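Local atomic coordinates of Csc2 (Thermofilum pendens, PDB entry 4TXD), a protein that binds a zinc ion and, as a Cas7-family subunit of type I-D CRISPR systems, probably binds the CRISPR RNA through its RRM-like domain. Residues F167-I173 with L347-I352. Residues are numbered along the deposited sequence; the frame is centred on the assembly and turned at random.
With ZN (zinc ion), chain B.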
ATOM      1  N   PHE A 167       8.961  -0.361 -13.973  1.00 21.57           N
ATOM      2  CA  PHE A 167       9.878   0.629 -13.472  1.00 16.97           C
ATOM      3  C   PHE A 167       9.255   1.833 -12.767  1.00 21.40           C
ATOM      4  O   PHE A 167       9.939   2.592 -12.195  1.00 23.00           O
ATOM      5  CB  PHE A 167      10.845   1.081 -14.553  1.00 21.13           C
ATOM      6  CG  PHE A 167      10.205   1.830 -15.666  1.00 24.96           C
ATOM      7  CD1 PHE A 167       9.977   3.159 -15.556  1.00 24.61           C
ATOM      8  CD2 PHE A 167       9.827   1.207 -16.799  1.00 26.00           C
ATOM      9  CE1 PHE A 167       9.393   3.854 -16.567  1.00 26.69           C
ATOM     10  CE2 PHE A 167       9.236   1.892 -17.820  1.00 29.48           C
ATOM     11  CZ  PHE A 167       9.013   3.226 -17.703  1.00 26.46           C
ATOM     12  N   CYS A 168       7.949   1.960 -12.834  1.00 26.04           N
ATOM     13  CA  CYS A 168       7.272   3.033 -12.162  1.00 22.43           C
ATOM     14  C   CYS A 168       7.173   2.797 -10.668  1.00 27.54           C
ATOM     15  O   CYS A 168       7.374   1.732 -10.197  1.00 23.31           O
ATOM     16  CB  CYS A 168       5.918   3.286 -12.783  1.00 24.52           C
ATOM     17  SG  CYS A 168       4.581   2.308 -12.126  1.00 28.25           S
ATOM     18  N   PRO A 169       6.886   3.958  -9.942  1.00 24.01           N
ATOM     19  CA  PRO A 169       6.850   3.761  -8.498  1.00 21.92           C
ATOM     20  C   PRO A 169       5.909   2.668  -7.982  1.00 21.78           C
ATOM     21  O   PRO A 169       6.246   2.034  -7.056  1.00 23.52           O
ATOM     22  CB  PRO A 169       6.410   5.114  -7.972  1.00 25.12           C
ATOM     23  CG  PRO A 169       6.994   6.087  -8.906  1.00 23.60           C
ATOM     24  CD  PRO A 169       6.687   5.473 -10.194  1.00 19.48           C
ATOM     25  N   HIS A 170       4.764   2.471  -8.577  1.00 18.66           N
ATOM     26  CA  HIS A 170       3.886   1.461  -8.050  1.00 25.31           C
ATOM     27  C   HIS A 170       4.434   0.072  -8.318  1.00 24.21           C
ATOM     28  O   HIS A 170       4.335  -0.764  -7.500  1.00 24.14           O
ATOM     29  CB  HIS A 170       2.429   1.647  -8.470  1.00 24.19           C
ATOM     30  CG  HIS A 170       2.011   0.822  -9.626  1.00 26.92           C
ATOM     31  ND1 HIS A 170       1.731  -0.513  -9.521  1.00 35.44           N
ATOM     32  CD2 HIS A 170       1.831   1.140 -10.920  1.00 35.30           C
ATOM     33  CE1 HIS A 170       1.390  -0.984 -10.696  1.00 40.62           C
ATOM     34  NE2 HIS A 170       1.452  -0.001 -11.567  1.00 34.11           N
ATOM     35  N   CYS A 171       5.064  -0.117  -9.455  1.00 22.02           N
ATOM     36  CA  CYS A 171       5.703  -1.387  -9.739  1.00 25.73           C
ATOM     37  C   CYS A 171       6.856  -1.686  -8.814  1.00 20.38           C
ATOM     38  O   CYS A 171       6.945  -2.744  -8.302  1.00 26.31           O
ATOM     39  CB  CYS A 171       6.179  -1.454 -11.177  1.00 29.47           C
ATOM     40  SG  CYS A 171       4.911  -1.665 -12.410  1.00 27.70           S
ATOM     41  N   THR A 172       7.725  -0.725  -8.611  1.00 19.15           N
ATOM     42  CA  THR A 172       8.913  -0.957  -7.840  1.00 19.93           C
ATOM     43  C   THR A 172       8.651  -1.060  -6.358  1.00 22.52           C
ATOM     44  O   THR A 172       9.332  -1.737  -5.658  1.00 23.94           O
ATOM     45  CB  THR A 172      10.004   0.078  -8.134  1.00 24.01           C
ATOM     46  OG1 THR A 172       9.560   1.361  -7.765  1.00 23.50           O
ATOM     47  CG2 THR A 172      10.330   0.075  -9.579  1.00 22.02           C
ATOM     48  N   ILE A 173       7.636  -0.375  -5.893  1.00 21.34           N
ATOM     49  CA  ILE A 173       7.356  -0.383  -4.464  1.00 19.47           C
ATOM     50  C   ILE A 173       6.504  -1.593  -4.072  1.00 19.41           C
ATOM     51  O   ILE A 173       6.804  -2.283  -3.095  1.00 20.71           O
ATOM     52  CB  ILE A 173       6.632   0.918  -4.021  1.00 21.80           C
ATOM     53  CG1 ILE A 173       7.602   2.108  -4.077  1.00 24.36           C
ATOM     54  CG2 ILE A 173       6.090   0.774  -2.607  1.00 22.94           C
ATOM     55  CD1 ILE A 173       6.901   3.457  -3.972  1.00 22.33           C
ATOM     56  N   LEU A 347       9.958  10.941  -6.151  1.00 24.46           N
ATOM     57  CA  LEU A 347       9.462   9.570  -6.173  1.00 27.52           C
ATOM     58  C   LEU A 347       9.868   8.864  -7.469  1.00 30.26           C
ATOM     59  O   LEU A 347      10.315   7.715  -7.461  1.00 23.84           O
ATOM     60  CB  LEU A 347       7.941   9.546  -6.019  1.00 24.59           C
ATOM     61  CG  LEU A 347       7.288   8.159  -6.030  1.00 23.54           C
ATOM     62  CD1 LEU A 347       7.712   7.325  -4.804  1.00 21.87           C
ATOM     63  CD2 LEU A 347       5.749   8.267  -6.169  1.00 21.85           C
ATOM     64  N   TRP A 348       9.694   9.539  -8.580  1.00 25.74           N
ATOM     65  CA  TRP A 348      10.075   8.997  -9.870  1.00 29.54           C
ATOM     66  C   TRP A 348      11.604   8.815  -9.955  1.00 30.02           C
ATOM     67  O   TRP A 348      12.073   7.798 -10.365  1.00 24.94           O
ATOM     68  CB  TRP A 348       9.555   9.867 -10.996  1.00 26.43           C
ATOM     69  CG  TRP A 348       8.344   9.445 -11.696  1.00 24.92           C
ATOM     70  CD1 TRP A 348       7.198  10.123 -11.764  1.00 21.60           C
ATOM     71  CD2 TRP A 348       8.156   8.284 -12.494  1.00 28.83           C
ATOM     72  NE1 TRP A 348       6.302   9.484 -12.521  1.00 21.36           N
ATOM     73  CE2 TRP A 348       6.860   8.339 -12.990  1.00 26.11           C
ATOM     74  CE3 TRP A 348       8.956   7.198 -12.838  1.00 25.55           C
ATOM     75  CZ2 TRP A 348       6.350   7.373 -13.805  1.00 26.31           C
ATOM     76  CZ3 TRP A 348       8.444   6.253 -13.626  1.00 25.11           C
ATOM     77  CH2 TRP A 348       7.159   6.326 -14.106  1.00 27.85           C
ATOM     78  N   ARG A 349      12.357   9.805  -9.518  1.00 23.19           N
ATOM     79  CA  ARG A 349      13.818   9.663  -9.422  1.00 26.43           C
ATOM     80  C   ARG A 349      14.211   8.415  -8.630  1.00 30.26           C
ATOM     81  O   ARG A 349      15.112   7.672  -9.021  1.00 24.11           O
ATOM     82  CB  ARG A 349      14.461  10.886  -8.755  1.00 30.69           C
ATOM     83  CG  ARG A 349      14.590  12.139  -9.627  1.00 43.11           C
ATOM     84  CD  ARG A 349      15.079  13.341  -8.799  1.00 36.71           C
ATOM     85  NE  ARG A 349      16.279  13.018  -8.036  1.00 37.88           N
ATOM     86  CZ  ARG A 349      16.367  13.032  -6.705  1.00 47.25           C
ATOM     87  NH1 ARG A 349      15.331  13.380  -5.958  1.00 47.37           N
ATOM     88  NH2 ARG A 349      17.506  12.702  -6.116  1.00 46.78           N
ATOM     89  N   SER A 350      13.537   8.197  -7.504  1.00 22.57           N
ATOM     90  CA  SER A 350      13.803   7.036  -6.655  1.00 24.95           C
ATOM     91  C   SER A 350      13.432   5.719  -7.346  1.00 25.51           C
ATOM     92  O   SER A 350      14.112   4.698  -7.182  1.00 25.70           O
ATOM     93  CB  SER A 350      13.032   7.166  -5.340  1.00 23.49           C
ATOM     94  OG  SER A 350      13.503   6.249  -4.379  1.00 25.81           O
ATOM     95  N   SER A 351      12.380   5.730  -8.128  1.00 20.18           N
ATOM     96  CA  SER A 351      11.918   4.522  -8.743  1.00 22.54           C
ATOM     97  C   SER A 351      12.849   4.097  -9.852  1.00 28.04           C
ATOM     98  O   SER A 351      13.173   2.965  -9.965  1.00 22.12           O
ATOM     99  CB  SER A 351      10.514   4.666  -9.291  1.00 22.25           C
ATOM    100  OG  SER A 351       9.940   3.461  -9.658  1.00 22.35           O
ATOM    101  N   ILE A 352      13.267   5.052 -10.663  1.00 28.34           N
ATOM    102  CA  ILE A 352      14.144   4.733 -11.764  1.00 28.92           C
ATOM    103  C   ILE A 352      15.499   4.319 -11.212  1.00 23.09           C
ATOM    104  O   ILE A 352      16.146   3.504 -11.773  1.00 27.22           O
ATOM    105  CB  ILE A 352      14.215   5.874 -12.787  1.00 30.62           C
ATOM    106  CG1 ILE A 352      14.772   5.380 -14.095  1.00 30.41           C
ATOM    107  CG2 ILE A 352      14.996   7.019 -12.221  1.00 36.49           C
ATOM    108  CD1 ILE A 352      13.812   4.487 -14.818  1.00 29.60           C
TER
HETATM  109 ZN    ZN B 401       4.545   0.492 -13.363  0.82 27.41          ZN
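P169, S351 and W348 form the centre of this buried contact, in which the first turn of helix 169-174, just after the zinc ligand C168, rests on the long helix 343-365. The two short helical segments approach to 9.3 Å between axes and cross at 50°. CD of P169 stands 3.7 Å from the centroid of the W348 six-membered ring and 4° off its normal, which defines a CH-pi contact over one indole face. The far end of the same ring reaches C168, whose CB lies 3.5 Å from CH2 of W348, and F167, whose CD1 sits in plane at the indole edge. Further round the same pyrrolidine ring, CG of P169 meets CG of L347 at 3.6 Å, and helix 94-115 adds M105 and L109 against the proline.

S351 supplies the polar link. Its chi1 near -168° turns OG away from the backbone N and toward the turn. The hydroxyl donates to F167 O at 2.7 Å from S351 OG, the donor lying above the carbonyl plane. That leaves the oxygen able to accept, and OG1 of T172 lies 2.9 Å from S351 OG, although its proton has other acceptors within reach.

C168 occupies the N-cap position: its SG takes a weak bond from C171 N and also binds zinc at 2.2 Å, in a site completed by C171, C146 and D165. Replacing W348 by alanine is likely to open a gap next to P169 CD and C168 CB, the first losing its aromatic face and the second its neighbour CH2. Zinc thus grips this turn through sulfur, while the indole and leucine contacts and one well-defined hydroxyl bond from S351 join the metal-bound turn to helix 343-365.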